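Local coordinates for protein ribonuclease J (Methanolobus psychrophilus R15, PDB 5HAB) that probably degrades RNA as an exoribonuclease of the beta-CASP group of metallo-beta-lactamase fold hydrolases, at residues Thr42-Asn47 / Gly189-Ala194; Pro209-Leu214 / Leu420-Pro425. The protein carries 1 engineered substitution. One frame throughout, in Å; residues are numbered along the deposited sequence.

Contact 1: residues Thr42-Asn47 / Gly189-Ala194; sequences TAIRVN and GAVVYA
The hydroxyl OG1 of T42 is gripped by a water at 2.6 Å and by the phenol of Y34, and the same water lies 3.0 Å from OH of Y193. This water-bridged pair joins the two mixed sheets that face each other in the metallo-beta-lactamase beta-sandwich, strand 41-46 lying in one and strand 189-194 in the other. With CG anti to the backbone N (chi1 177°), the Y193 side chain extends toward T42, whose OG1 meets the edge of its ring near the ring plane, 3.7 Å from CE2. The water sits at the same edge. The phenol also makes a weak hydrogen bond to D54, so both hydroxyls have partners within the buried layer.

Two residues on from T42, and two back from Y193, the contact becomes purely apolar. The side chains of I44 and V191 run antiparallel, one alongside the other, and I226 of strand 222-228 touches both of them. The CA atoms of I44 and V191 are 8.1 Å apart, a separation bridged by methyl groups of the two side chains. V191 CG1, placed anti to its own N, faces both ends of I44, at 4.1 Å from CD1 and from CG2.

Contact 2: residues Pro209-Leu214 / Leu420-Pro425; sequences PDFDRL and LRMLKP
The first turn of helix 211-220 meets the last turn of helix 413-423, and the backbones come closest at L214 and L423, whose CA atoms are 5.8 Å apart. At the start of the first helix D210 occupies the N-cap: its OD1 accepts from R213 N at 3.2 Å, met from well above the carboxylate plane. The other helix ends as K424 turns to positive phi.

M422 and L214 bury the largest areas. The M422 chain runs outward nearly straight and then bends at chi3 (-69°), which brings the terminal methyl against both F211 and L214. SD stands 3.6 Å from F211 CD1 at the edge of the ring, in a Met-aromatic contact with the sulfur 76° off the ring normal. CE reaches the same edge in the ring plane and also touches the L214 side chain, 3.7 Å from CD1. The phenyl ring is held from other directions as well: CB of P209 lies over one face, offset toward the rim, and F199 packs against it edge-to-face. Beside M422, L423 places its CD2 3.5 Å from the carbonyl oxygen of L214; the same methyl makes a looser apolar approach to L214 CD2, at 4.3 Å.

E256 of the second subunit packs on both F211 and M422, so the edge of this helix pair adjoins the subunit interface. The contact joins part of the beta-lactamase-type region to the RNA-specificity region near the C terminus. Between the segments the chemistry is mainly that of dispersion and shape: thioether, phenyl and branched methyl groups pack in a buried seam, with the L214 carbonyl oxygen against a leucine methyl, and cohesion comes from close packing, without directional polar bonds across it.

How the contacts relate
From the N terminus, strand 41-46 enters first, and contact 1 closes a loop of 141 residues when strand 189-194 comes to face it. The chain then passes into helix 211-220, where contact 2 opens; 205 residues later, after the parallel sheet that includes strands 262-266 and 370-374, helix 413-423 closes it. The two loops follow in series, neither nested nor crossed. Contact 1 ties the two sheets of the sandwich face to face, whereas contact 2 joins two helices packed outside the second sheet. Their centres are 16 Å apart, and they touch through that sheet's strand 189-194, where V192 CG1 lies 3.8 Å from L423 CD1.

Contact 1: residues Thr42-Asn47 / Gly189-Ala194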
loop_
_atom_site.group_PDB
_atom_site.type_symbol
_atom_site.label_atom_id
_atom_site.label_comp_id
_atom_site.label_asym_id
_atom_site.label_seq_id
_atom_site.Cartn_x
_atom_site.Cartn_y
_atom_site.Cartn_z
ATOM N N THR B 42 15.319 0.491 -29.245
ATOM C CA THR B 42 14.296 0.657 -30.273
ATOM C C THR B 42 14.979 0.668 -31.640
ATOM O O THR B 42 16.143 1.023 -31.741
ATOM C CB THR B 42 13.478 1.957 -30.051
ATOM O OG1 THR B 42 12.828 1.896 -28.775
ATOM C CG2 THR B 42 12.429 2.165 -31.146
ATOM N N ALA B 43 14.283 0.232 -32.682
ATOM C CA ALA B 43 14.842 0.315 -34.025
ATOM C C ALA B 43 13.849 0.988 -34.959
ATOM O O ALA B 43 12.697 0.582 -35.045
ATOM C CB ALA B 43 15.222 -1.075 -34.544
ATOM N N ILE B 44 14.298 2.041 -35.633
ATOM C CA ILE B 44 13.471 2.766 -36.587
ATOM C C ILE B 44 13.915 2.404 -37.998
ATOM O O ILE B 44 15.019 2.737 -38.410
ATOM C CB ILE B 44 13.556 4.290 -36.373
ATOM C CG1 ILE B 44 13.250 4.667 -34.919
ATOM C CG2 ILE B 44 12.628 5.020 -37.343
ATOM C CD1 ILE B 44 11.878 4.238 -34.452
ATOM N N ARG B 45 13.043 1.745 -38.747
ATOM C CA ARG B 45 13.347 1.349 -40.112
ATOM C C ARG B 45 12.718 2.342 -41.080
ATOM O O ARG B 45 11.529 2.613 -41.009
ATOM C CB ARG B 45 12.829 -0.069 -40.393
ATOM C CG ARG B 45 13.067 -0.563 -41.814
ATOM C CD ARG B 45 12.612 -2.010 -41.994
ATOM N NE ARG B 45 11.195 -2.181 -41.682
ATOM C CZ ARG B 45 10.197 -1.780 -42.463
ATOM N NH1 ARG B 45 10.451 -1.182 -43.620
ATOM N NH2 ARG B 45 8.939 -1.976 -42.089
ATOM N N VAL B 46 13.528 2.924 -41.953
ATOM C CA VAL B 46 13.009 3.705 -43.063
ATOM C C VAL B 46 13.326 2.950 -44.352
ATOM O O VAL B 46 14.486 2.880 -44.782
ATOM C CB VAL B 46 13.578 5.122 -43.078
ATOM C CG1 VAL B 46 12.784 5.995 -44.043
ATOM C CG2 VAL B 46 13.558 5.712 -41.675
ATOM N N ASN B 47 12.290 2.349 -44.927
ATOM C CA ASN B 47 12.414 1.482 -46.094
ATOM C C ASN B 47 13.337 0.298 -45.793
ATOM O O ASN B 47 12.882 -0.721 -45.274
ATOM C CB ASN B 47 12.897 2.295 -47.296
ATOM C CG ASN B 47 11.898 3.367 -47.694
ATOM O OD1 ASN B 47 10.687 3.164 -47.601
ATOM N ND2 ASN B 47 12.396 4.524 -48.106
ATOM N N GLY B 189 8.040 12.420 -43.793
ATOM C CA GLY B 189 7.882 13.100 -42.519
ATOM C C GLY B 189 8.802 12.586 -41.429
ATOM O O GLY B 189 9.694 11.785 -41.702
ATOM N N ALA B 190 8.574 13.023 -40.191
ATOM C CA ALA B 190 9.527 12.765 -39.109
ATOM C C ALA B 190 9.061 11.709 -38.107
ATOM O O ALA B 190 7.891 11.639 -37.765
ATOM C CB ALA B 190 9.839 14.067 -38.376
ATOM N N VAL B 191 10.001 10.906 -37.620
ATOM C CA VAL B 191 9.735 9.998 -36.515
ATOM C C VAL B 191 10.446 10.524 -35.278
ATOM O O VAL B 191 11.660 10.658 -35.270
ATOM C CB VAL B 191 10.177 8.568 -36.835
ATOM C CG1 VAL B 191 10.001 7.679 -35.614
ATOM C CG2 VAL B 191 9.387 8.015 -38.017
ATOM N N VAL B 192 9.690 10.827 -34.231
ATOM C CA VAL B 192 10.274 11.437 -33.045
ATOM C C VAL B 192 10.349 10.429 -31.909
ATOM O O VAL B 192 9.417 9.665 -31.665
ATOM C CB VAL B 192 9.492 12.692 -32.617
ATOM C CG1 VAL B 192 10.096 13.300 -31.368
ATOM C CG2 VAL B 192 9.491 13.710 -33.744
ATOM N N TYR B 193 11.497 10.427 -31.246
ATOM C CA TYR B 193 11.781 9.566 -30.119
ATOM C C TYR B 193 12.088 10.461 -28.924
ATOM O O TYR B 193 13.042 11.256 -28.949
ATOM C CB TYR B 193 12.946 8.635 -30.464
ATOM C CG TYR B 193 13.451 7.704 -29.379
ATOM C CD1 TYR B 193 14.308 8.161 -28.387
ATOM C CD2 TYR B 193 13.115 6.355 -29.383
ATOM C CE1 TYR B 193 14.798 7.306 -27.409
ATOM C CE2 TYR B 193 13.600 5.493 -28.413
ATOM C CZ TYR B 193 14.443 5.977 -27.430
ATOM O OH TYR B 193 14.935 5.130 -26.463
ATOM N N ALA B 194 11.261 10.331 -27.889
ATOM C CA ALA B 194 11.345 11.176 -26.706
ATOM C C ALA B 194 11.227 10.320 -25.452
ATOM O O ALA B 194 10.161 10.226 -24.843
ATOM C CB ALA B 194 10.260 12.233 -26.730
HETATM O O HOH W 1 14.365 2.220 -26.712
#

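Contact 2: residues Pro209-Leu214 / Leu420-Pro425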
loop_
_atom_site.group_PDB
_atom_site.type_symbol
_atom_site.label_atom_id
_atom_site.label_comp_id
_atom_site.label_asym_id
_atom_site.label_seq_id
_atom_site.Cartn_x
_atom_site.Cartn_y
_atom_site.Cartn_z
ATOM N N PRO B 209 13.867 23.602 -22.541
ATOM C CA PRO B 209 13.439 22.738 -23.646
ATOM C C PRO B 209 12.969 23.522 -24.866
ATOM O O PRO B 209 12.468 24.639 -24.739
ATOM C CB PRO B 209 12.277 21.935 -23.042
ATOM C CG PRO B 209 11.928 22.626 -21.761
ATOM C CD PRO B 209 13.172 23.283 -21.287
ATOM N N ASP B 210 13.148 22.927 -26.040
ATOM C CA ASP B 210 12.920 23.620 -27.297
ATOM C C ASP B 210 11.470 23.509 -27.740
ATOM O O ASP B 210 11.172 22.831 -28.720
ATOM C CB ASP B 210 13.846 23.060 -28.376
ATOM C CG ASP B 210 14.087 24.043 -29.506
ATOM O OD1 ASP B 210 13.308 25.013 -29.639
ATOM O OD2 ASP B 210 15.054 23.840 -30.267
ATOM N N PHE B 211 10.573 24.186 -27.031
ATOM C CA PHE B 211 9.148 24.106 -27.332
ATOM C C PHE B 211 8.838 24.607 -28.741
ATOM O O PHE B 211 7.976 24.059 -29.427
ATOM C CB PHE B 211 8.343 24.897 -26.302
ATOM C CG PHE B 211 8.439 24.344 -24.906
ATOM C CD1 PHE B 211 7.869 23.122 -24.591
ATOM C CD2 PHE B 211 9.094 25.047 -23.908
ATOM C CE1 PHE B 211 7.951 22.607 -23.311
ATOM C CE2 PHE B 211 9.178 24.539 -22.624
ATOM C CZ PHE B 211 8.605 23.316 -22.326
ATOM N N ASP B 212 9.556 25.645 -29.160
ATOM C CA ASP B 212 9.407 26.218 -30.493
ATOM C C ASP B 212 9.639 25.171 -31.576
ATOM O O ASP B 212 8.829 25.017 -32.496
ATOM C CB ASP B 212 10.377 27.382 -30.679
ATOM C CG ASP B 212 10.011 28.583 -29.836
ATOM O OD1 ASP B 212 8.846 28.665 -29.390
ATOM O OD2 ASP B 212 10.892 29.438 -29.611
ATOM N N ARG B 213 10.757 24.460 -31.465
ATOM C CA ARG B 213 11.101 23.439 -32.440
ATOM C C ARG B 213 10.092 22.301 -32.401
ATOM O O ARG B 213 9.752 21.742 -33.440
ATOM C CB ARG B 213 12.514 22.905 -32.200
ATOM C CG ARG B 213 12.976 21.899 -33.242
ATOM C CD ARG B 213 12.879 22.487 -34.642
ATOM N NE ARG B 213 13.199 21.505 -35.673
ATOM C CZ ARG B 213 12.555 21.406 -36.831
ATOM N NH1 ARG B 213 11.552 22.227 -37.105
ATOM N NH2 ARG B 213 12.912 20.481 -37.712
ATOM N N LEU B 214 9.604 21.969 -31.208
ATOM C CA LEU B 214 8.599 20.919 -31.075
ATOM C C LEU B 214 7.338 21.303 -31.840
ATOM O O LEU B 214 6.765 20.483 -32.567
ATOM C CB LEU B 214 8.265 20.657 -29.602
ATOM C CG LEU B 214 9.387 20.141 -28.693
ATOM C CD1 LEU B 214 8.882 19.926 -27.270
ATOM C CD2 LEU B 214 10.000 18.869 -29.245
ATOM N N LEU B 420 2.108 15.863 -26.517
ATOM C CA LEU B 420 1.185 15.330 -27.502
ATOM C C LEU B 420 0.522 16.470 -28.271
ATOM O O LEU B 420 0.303 16.369 -29.477
ATOM C CB LEU B 420 0.137 14.455 -26.814
ATOM C CG LEU B 420 -0.224 13.126 -27.468
ATOM C CD1 LEU B 420 1.033 12.423 -27.938
ATOM C CD2 LEU B 420 -0.961 12.255 -26.468
ATOM N N ARG B 421 0.227 17.569 -27.581
ATOM C CA ARG B 421 -0.422 18.697 -28.247
ATOM C C ARG B 421 0.546 19.481 -29.131
ATOM O O ARG B 421 0.136 20.104 -30.108
ATOM C CB ARG B 421 -1.050 19.644 -27.222
ATOM C CG ARG B 421 -2.311 19.116 -26.554
ATOM C CD ARG B 421 -3.090 20.231 -25.847
ATOM N NE ARG B 421 -2.899 21.543 -26.465
ATOM C CZ ARG B 421 -2.114 22.495 -25.968
ATOM N NH1 ARG B 421 -1.444 22.280 -24.842
ATOM N NH2 ARG B 421 -1.997 23.657 -26.596
ATOM N N MET B 422 1.833 19.417 -28.813
ATOM C CA MET B 422 2.829 20.133 -29.599
ATOM C C MET B 422 3.260 19.354 -30.845
ATOM O O MET B 422 3.268 19.895 -31.950
ATOM C CB MET B 422 4.046 20.457 -28.730
ATOM C CG MET B 422 3.794 21.576 -27.728
ATOM S SD MET B 422 5.268 22.059 -26.809
ATOM C CE MET B 422 5.522 20.609 -25.788
ATOM N N LEU B 423 3.609 18.085 -30.669
ATOM C CA LEU B 423 4.117 17.292 -31.782
ATOM C C LEU B 423 3.007 16.834 -32.719
ATOM O O LEU B 423 3.267 16.519 -33.881
ATOM C CB LEU B 423 4.891 16.080 -31.262
ATOM C CG LEU B 423 6.292 16.378 -30.730
ATOM C CD1 LEU B 423 6.961 15.105 -30.227
ATOM C CD2 LEU B 423 7.128 17.038 -31.819
ATOM N N LYS B 424 1.778 16.815 -32.208
ATOM C CA LYS B 424 0.616 16.299 -32.938
ATOM C C LYS B 424 0.934 15.054 -33.776
ATOM O O LYS B 424 0.674 15.026 -34.978
ATOM C CB LYS B 424 0.026 17.397 -33.827
ATOM C CG LYS B 424 -0.377 18.650 -33.059
ATOM C CD LYS B 424 -0.907 19.733 -33.988
ATOM C CE LYS B 424 -0.618 21.125 -33.441
ATOM N NZ LYS B 424 -1.004 22.195 -34.405
ATOM N N PRO B 425 1.508 14.019 -33.144
ATOM C CA PRO B 425 1.910 12.863 -33.949
ATOM C C PRO B 425 0.727 12.108 -34.547
ATOM O O PRO B 425 -0.359 12.075 -33.975
ATOM C CB PRO B 425 2.662 11.993 -32.943
ATOM C CG PRO B 425 2.022 12.305 -31.647
ATOM C CD PRO B 425 1.713 13.779 -31.704
#